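Local atomic coordinates of DegV family protein (Thermus thermophilus, PDB entry 2DT8), a protein that binds a fatty acid such as palmitic acid, carries a zinc ion, and belongs to the DegV family. Residues Ile36-Asp39 / Trp40-Ile43; Ser65-Asp68 / Phe69-Val72; Ser138-Ala141 / Val142-Glu145. All coordinates share one frame; numbering follows the deposited sequence.

Interaction 1: residues Ile36-Asp39 / Trp40-Ile43; sequences IYRD and WEEI
Glu-42 folds back on Arg-38 in an alpha-turn that leads out of strand 35-38, the antiparallel hairpin partner of strand 24-32, toward helix 45-53. OE1 of Glu-42 takes the backbone N of Arg-38 at 2.9 Å on the anti lone pair, almost straight at 171°, and also accepts from a water that donates to Ile-36 O. An extended glutamate reaches the strand end and gives it an acceptor there. In return Glu-42 N donates to Arg-38 O at 3.2 Å, in the carbonyl plane. Glu-41 N bonds to Asp-39 O, 2.8 Å away and met from above the carbonyl plane, its bond to Arg-38 O being weak. The guanidinium of Arg-38 lays one face on Glu-42 CG, and its NH2 makes a long salt bridge of 3.7 Å to Glu-42 OE2. Asp-39 is buried, yet both carboxylate oxygens are satisfied, OD2 by Ser-9 OG and OD1 by Val-263 N; Trp-40 NE1 is hydrogen-bonded to Asp-12 OD1. A branched, apolar residue suits position 43, facing Ala-262 and Leu-32. With CG1 of Ile-43 anti to the backbone N (chi1 -169°), its CG2 sits 3.9 Å from Tyr-37 CB, while CD1 reaches Tyr-37 CD2.

Interaction 2: residues Ser65-Asp68 / Phe69-Val72; sequences SPED and FARV. With ZN (zinc ion), chain B.
The guanidinium of Arg-71 lies with one face over Glu-67 O and with Asp-68 OD1 at its edge, in its plane. NH2 of Arg-71 and OD1 of Asp-68 stand 3.6 Å apart, a long salt bridge between side chains that run alongside each other, the carboxylate turned 73° from the guanidinium. Arg-71 starts out extended, CG anti to the backbone N (chi1 178°), and its bend at chi3 brings the head back along the helix. A water donating to Asp-68 O is held weakly by Arg-71 NE. The ring of Phe-69 is set nearly perpendicular to that of His-87 and packs on Val-26 and Ala-102, a buried place that suits a large apolar group.

The other carboxylate oxygen of Asp-68, OD2, accepts from Ser-65 N at 2.9 Å, from above the carboxylate plane, while Asp-68 N donates to Ser-65 OG at 3.1 Å. An alanine in place of Asp-68 would probably leave Ser-65 N without this acceptor and Arg-71 without the carboxylate at its edge.

The neighbouring Glu-67 bends at chi2 and binds zinc through OE2 at 1.9 Å, with OE1 3.6 Å from Ala-70 CB; a small methyl suits this place, where Ala-70 also touches Glu-105. Glu-105 and a water also bind the metal. The reciprocal Ser-65 and Asp-68 bonds make a capping box at the start of helix 66-76, in the same first turn that supplies the zinc ligand Glu-67.

Interaction 3: residues Ser138-Ala141 / Val142-Glu145; sequences SLEA and VLAE
Leu-139 and Leu-143 meet one turn apart on helix 139-151, their branches crossing at a slant. The first has CG opposite its backbone N (chi1 175°), which carries the branch forward, toward Leu-143, although the CB bond points away; the second has CG beside its N (chi1 -69°) and a nearly straight chi2. The differing chi1 settings let Leu-143 CD1 come within 3.8 Å of Leu-139 CG, while Leu-139 CD1 lies 3.9 Å from Leu-143 CG. Both leucines touch Thr-111 of strand 110-114, and Leu-143 also reaches Val-113 and Leu-84, so flexible apolar chains suit this side of the helix, which faces the sheet.

Glu-140, exposed and bent at chi2, brings OE2 to 3.9 Å from Leu-143 CD1. Val-142 is buried against Leu-132 and Leu-133 of helix 120-135; its CG2, next to the backbone N, sits 3.3 Å from Ser-138 O. Glu-145 also bends at chi2, and its OE2 forms salt bridges with Arg-148, further along its own helix, and with Arg-128 of helix 120-135. Ser-138 is the N-cap: chi1 of 70° turns OG to accept from Ala-141 N at 3.1 Å, a task for which a short hydroxyl side chain is well made. From there the backbone bonds run on, with Leu-143 N to Leu-139 O at 2.7 Å.

Chemically the turn is divided: apolar branches meet strands and helix, while the serine hydroxyl caps the helix start and the Glu-145 carboxylate is paired with arginines, as expected of an amphipathic surface helix.

Along the chain the three come in series: interaction 1 spans the end of strand 35-38 and the loop after it, interaction 2 opens helix 66-76, and interaction 3 opens helix 139-151. None touches another. The centres of interactions 1 and 2 are about 18 Å apart, those of 2 and 3 about 24 Å, and those of 1 and 3 about 33 Å. One six-stranded mixed sheet links them: interaction 1 includes part of it, interaction 2 packs on its strand 24-32, and interaction 3 on strands 82-87 and 110-114. Palmitic acid lies about 8 Å from the Asp-39 side chain and 10 Å from that of Phe-69. Interaction 2 also holds zinc; interaction 3, away from the zinc site, is plain helix-on-sheet packing.

Interaction 1: residues Ile36-Asp39 / Trp40-Ile43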
# COMPACT_ATOMS: atom_id res chain seq x y z
N ILE A 36 0.68 -0.22 -22.40
CA ILE A 36 1.29 -0.04 -21.09
C ILE A 36 0.95 1.36 -20.59
O ILE A 36 1.19 2.34 -21.29
CB ILE A 36 2.81 -0.16 -21.19
CG1 ILE A 36 3.18 -1.53 -21.77
CG2 ILE A 36 3.43 0.04 -19.81
CD1 ILE A 36 4.67 -1.68 -22.07
N TYR A 37 0.41 1.43 -19.38
CA TYR A 37 -0.04 2.69 -18.79
C TYR A 37 0.59 2.92 -17.41
O TYR A 37 0.78 2.00 -16.62
CB TYR A 37 -1.56 2.66 -18.59
CG TYR A 37 -2.35 2.41 -19.85
CD1 TYR A 37 -2.63 3.45 -20.74
CD2 TYR A 37 -2.81 1.13 -20.16
CE1 TYR A 37 -3.36 3.23 -21.89
CE2 TYR A 37 -3.55 0.89 -21.33
CZ TYR A 37 -3.81 1.95 -22.18
OH TYR A 37 -4.54 1.74 -23.33
N ARG A 38 0.94 4.20 -17.21
CA ARG A 38 1.51 4.54 -15.91
C ARG A 38 0.46 4.63 -14.80
O ARG A 38 -0.57 5.27 -14.93
CB ARG A 38 2.10 5.94 -15.99
CG ARG A 38 3.44 6.02 -16.69
CD ARG A 38 4.05 7.40 -16.61
NE ARG A 38 3.57 8.33 -17.63
CZ ARG A 38 2.86 9.42 -17.36
NH1 ARG A 38 2.88 9.95 -16.15
NH2 ARG A 38 2.12 9.99 -18.31
N ASP A 39 0.83 3.97 -13.68
CA ASP A 39 -0.11 3.95 -12.58
C ASP A 39 -0.56 5.38 -12.24
O ASP A 39 0.24 6.31 -12.38
CB ASP A 39 0.70 3.36 -11.39
CG ASP A 39 -0.13 2.86 -10.22
OD1 ASP A 39 -1.35 2.62 -10.39
OD2 ASP A 39 0.47 2.67 -9.14
N TRP A 40 -1.82 5.54 -11.85
CA TRP A 40 -2.42 6.83 -11.47
C TRP A 40 -2.57 7.91 -12.54
O TRP A 40 -3.63 8.54 -12.64
CB TRP A 40 -1.67 7.45 -10.27
CG TRP A 40 -1.99 6.76 -8.95
CD1 TRP A 40 -1.25 5.81 -8.32
CD2 TRP A 40 -3.15 6.97 -8.14
NE1 TRP A 40 -1.89 5.40 -7.17
CE2 TRP A 40 -3.07 6.09 -7.04
CE3 TRP A 40 -4.28 7.80 -8.26
CZ2 TRP A 40 -4.05 6.03 -6.04
CZ3 TRP A 40 -5.26 7.74 -7.27
CH2 TRP A 40 -5.14 6.86 -6.18
N GLU A 41 -1.61 8.10 -13.42
CA GLU A 41 -1.58 9.15 -14.43
C GLU A 41 -2.29 8.85 -15.74
O GLU A 41 -2.87 9.74 -16.35
CB GLU A 41 -0.13 9.48 -14.79
CG GLU A 41 0.76 9.88 -13.65
CD GLU A 41 0.34 11.22 -13.09
OE1 GLU A 41 0.54 12.23 -13.78
OE2 GLU A 41 -0.20 11.25 -11.96
N GLU A 42 -2.42 7.59 -16.05
CA GLU A 42 -2.98 7.16 -17.31
C GLU A 42 -4.03 6.07 -17.31
O GLU A 42 -4.54 5.72 -18.37
CB GLU A 42 -1.85 6.70 -18.22
CG GLU A 42 -0.77 7.72 -18.48
CD GLU A 42 0.20 7.22 -19.51
OE1 GLU A 42 0.89 6.22 -19.25
OE2 GLU A 42 0.27 7.82 -20.60
N ILE A 43 -4.32 5.52 -16.11
CA ILE A 43 -5.33 4.49 -15.99
C ILE A 43 -5.87 4.47 -14.57
O ILE A 43 -5.24 4.98 -13.66
CB ILE A 43 -4.73 3.10 -16.38
CG1 ILE A 43 -5.86 2.07 -16.50
CG2 ILE A 43 -3.68 2.67 -15.34
CD1 ILE A 43 -5.52 0.88 -17.35
O HOH W 1 2.52 4.74 -20.77

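Interaction 2: residues Ser65-Asp68 / Phe69-Val72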
# COMPACT_ATOMS: atom_id res chain seq x y z
N SER A 65 12.30 -0.11 -13.77
CA SER A 65 13.60 -0.67 -14.11
C SER A 65 14.65 -0.01 -13.23
O SER A 65 14.39 1.00 -12.57
CB SER A 65 13.95 -0.34 -15.55
OG SER A 65 14.20 1.06 -15.69
N PRO A 66 15.88 -0.57 -13.21
CA PRO A 66 16.91 0.05 -12.39
C PRO A 66 17.19 1.49 -12.85
O PRO A 66 17.42 2.36 -12.02
CB PRO A 66 18.11 -0.87 -12.61
CG PRO A 66 17.47 -2.21 -12.74
CD PRO A 66 16.27 -1.93 -13.64
N GLU A 67 17.17 1.74 -14.16
CA GLU A 67 17.44 3.10 -14.61
C GLU A 67 16.29 4.06 -14.29
O GLU A 67 16.53 5.26 -14.14
CB GLU A 67 17.77 3.13 -16.11
CG GLU A 67 19.14 2.51 -16.48
CD GLU A 67 20.33 3.10 -15.73
OE1 GLU A 67 20.31 4.30 -15.36
OE2 GLU A 67 21.31 2.34 -15.53
N ASP A 68 15.06 3.56 -14.16
CA ASP A 68 13.94 4.42 -13.78
C ASP A 68 14.29 5.00 -12.41
O ASP A 68 14.11 6.19 -12.15
CB ASP A 68 12.62 3.64 -13.67
CG ASP A 68 12.04 3.25 -15.02
OD1 ASP A 68 12.33 3.93 -16.03
OD2 ASP A 68 11.25 2.29 -15.06
N PHE A 69 14.80 4.14 -11.53
CA PHE A 69 15.19 4.58 -10.20
C PHE A 69 16.46 5.43 -10.22
O PHE A 69 16.53 6.46 -9.55
CB PHE A 69 15.42 3.38 -9.28
CG PHE A 69 14.18 2.89 -8.59
CD1 PHE A 69 13.59 3.66 -7.59
CD2 PHE A 69 13.59 1.69 -8.95
CE1 PHE A 69 12.44 3.23 -6.95
CE2 PHE A 69 12.44 1.24 -8.31
CZ PHE A 69 11.86 2.02 -7.31
N ALA A 70 17.46 5.01 -10.99
CA ALA A 70 18.72 5.75 -11.03
C ALA A 70 18.54 7.20 -11.45
O ALA A 70 19.19 8.10 -10.92
CB ALA A 70 19.71 5.05 -11.94
N ARG A 71 17.67 7.47 -12.49
CA ARG A 71 17.40 8.85 -12.90
C ARG A 71 16.85 9.66 -11.73
O ARG A 71 17.24 10.81 -11.52
CB ARG A 71 16.41 8.89 -14.06
CG ARG A 71 16.03 10.31 -14.51
CD ARG A 71 15.02 10.33 -15.66
NE ARG A 71 14.43 9.02 -15.93
CZ ARG A 71 15.09 8.00 -16.48
NH1 ARG A 71 16.30 8.19 -16.97
NH2 ARG A 71 14.53 6.79 -16.53
N VAL A 72 15.93 9.13 -10.97
CA VAL A 72 15.33 9.83 -9.85
C VAL A 72 16.38 10.04 -8.74
O VAL A 72 16.50 11.14 -8.21
CB VAL A 72 14.08 9.07 -9.35
CG1 VAL A 72 13.53 9.72 -8.09
CG2 VAL A 72 13.01 9.07 -10.45
ZN ZN B . 22.98 2.56 -14.58
O HOH W 2 12.59 7.66 -13.69
O HOH W 3 23.66 0.52 -14.85

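Interaction 3: residues Ser138-Ala141 / Val142-Glu145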
# COMPACT_ATOMS: atom_id res chain seq x y z
N SER A 138 17.47 12.45 12.54
CA SER A 138 18.50 11.76 11.78
C SER A 138 18.00 10.56 11.02
O SER A 138 16.95 9.99 11.33
CB SER A 138 19.59 11.29 12.72
OG SER A 138 19.09 10.23 13.53
N LEU A 139 18.79 10.14 10.04
CA LEU A 139 18.44 8.96 9.25
C LEU A 139 18.20 7.77 10.18
O LEU A 139 17.21 7.05 10.06
CB LEU A 139 19.53 8.69 8.21
CG LEU A 139 19.34 7.41 7.40
CD1 LEU A 139 18.08 7.48 6.56
CD2 LEU A 139 20.57 7.19 6.52
N GLU A 140 19.20 7.58 11.06
CA GLU A 140 19.04 6.51 12.03
C GLU A 140 17.76 6.48 12.85
O GLU A 140 17.14 5.44 13.04
CB GLU A 140 20.29 6.47 12.88
CG GLU A 140 21.44 5.67 12.27
CD GLU A 140 21.10 4.20 11.98
OE1 GLU A 140 20.68 3.46 12.90
OE2 GLU A 140 21.23 3.80 10.81
N ALA A 141 17.40 7.69 13.32
CA ALA A 141 16.21 7.76 14.14
C ALA A 141 15.02 7.36 13.28
O ALA A 141 14.12 6.65 13.74
CB ALA A 141 16.06 9.19 14.65
N VAL A 142 15.00 7.85 12.04
CA VAL A 142 13.91 7.55 11.14
C VAL A 142 13.87 6.07 10.76
O VAL A 142 12.79 5.46 10.74
CB VAL A 142 14.02 8.43 9.87
CG1 VAL A 142 12.96 8.03 8.84
CG2 VAL A 142 13.82 9.89 10.26
N LEU A 143 15.03 5.48 10.49
CA LEU A 143 15.06 4.05 10.14
C LEU A 143 14.62 3.21 11.33
O LEU A 143 13.99 2.17 11.16
CB LEU A 143 16.46 3.61 9.68
CG LEU A 143 16.93 4.16 8.33
CD1 LEU A 143 18.39 3.82 8.11
CD2 LEU A 143 16.07 3.58 7.21
N ALA A 144 14.93 3.66 12.54
CA ALA A 144 14.51 2.91 13.72
C ALA A 144 12.99 2.94 13.85
O ALA A 144 12.36 1.94 14.19
CB ALA A 144 15.17 3.50 14.98
N GLU A 145 12.41 4.11 13.58
CA GLU A 145 10.96 4.26 13.65
C GLU A 145 10.30 3.43 12.55
O GLU A 145 9.26 2.80 12.78
CB GLU A 145 10.56 5.73 13.53
CG GLU A 145 9.05 5.98 13.37
CD GLU A 145 8.23 5.70 14.63
OE1 GLU A 145 8.76 5.10 15.59
OE2 GLU A 145 7.03 6.08 14.64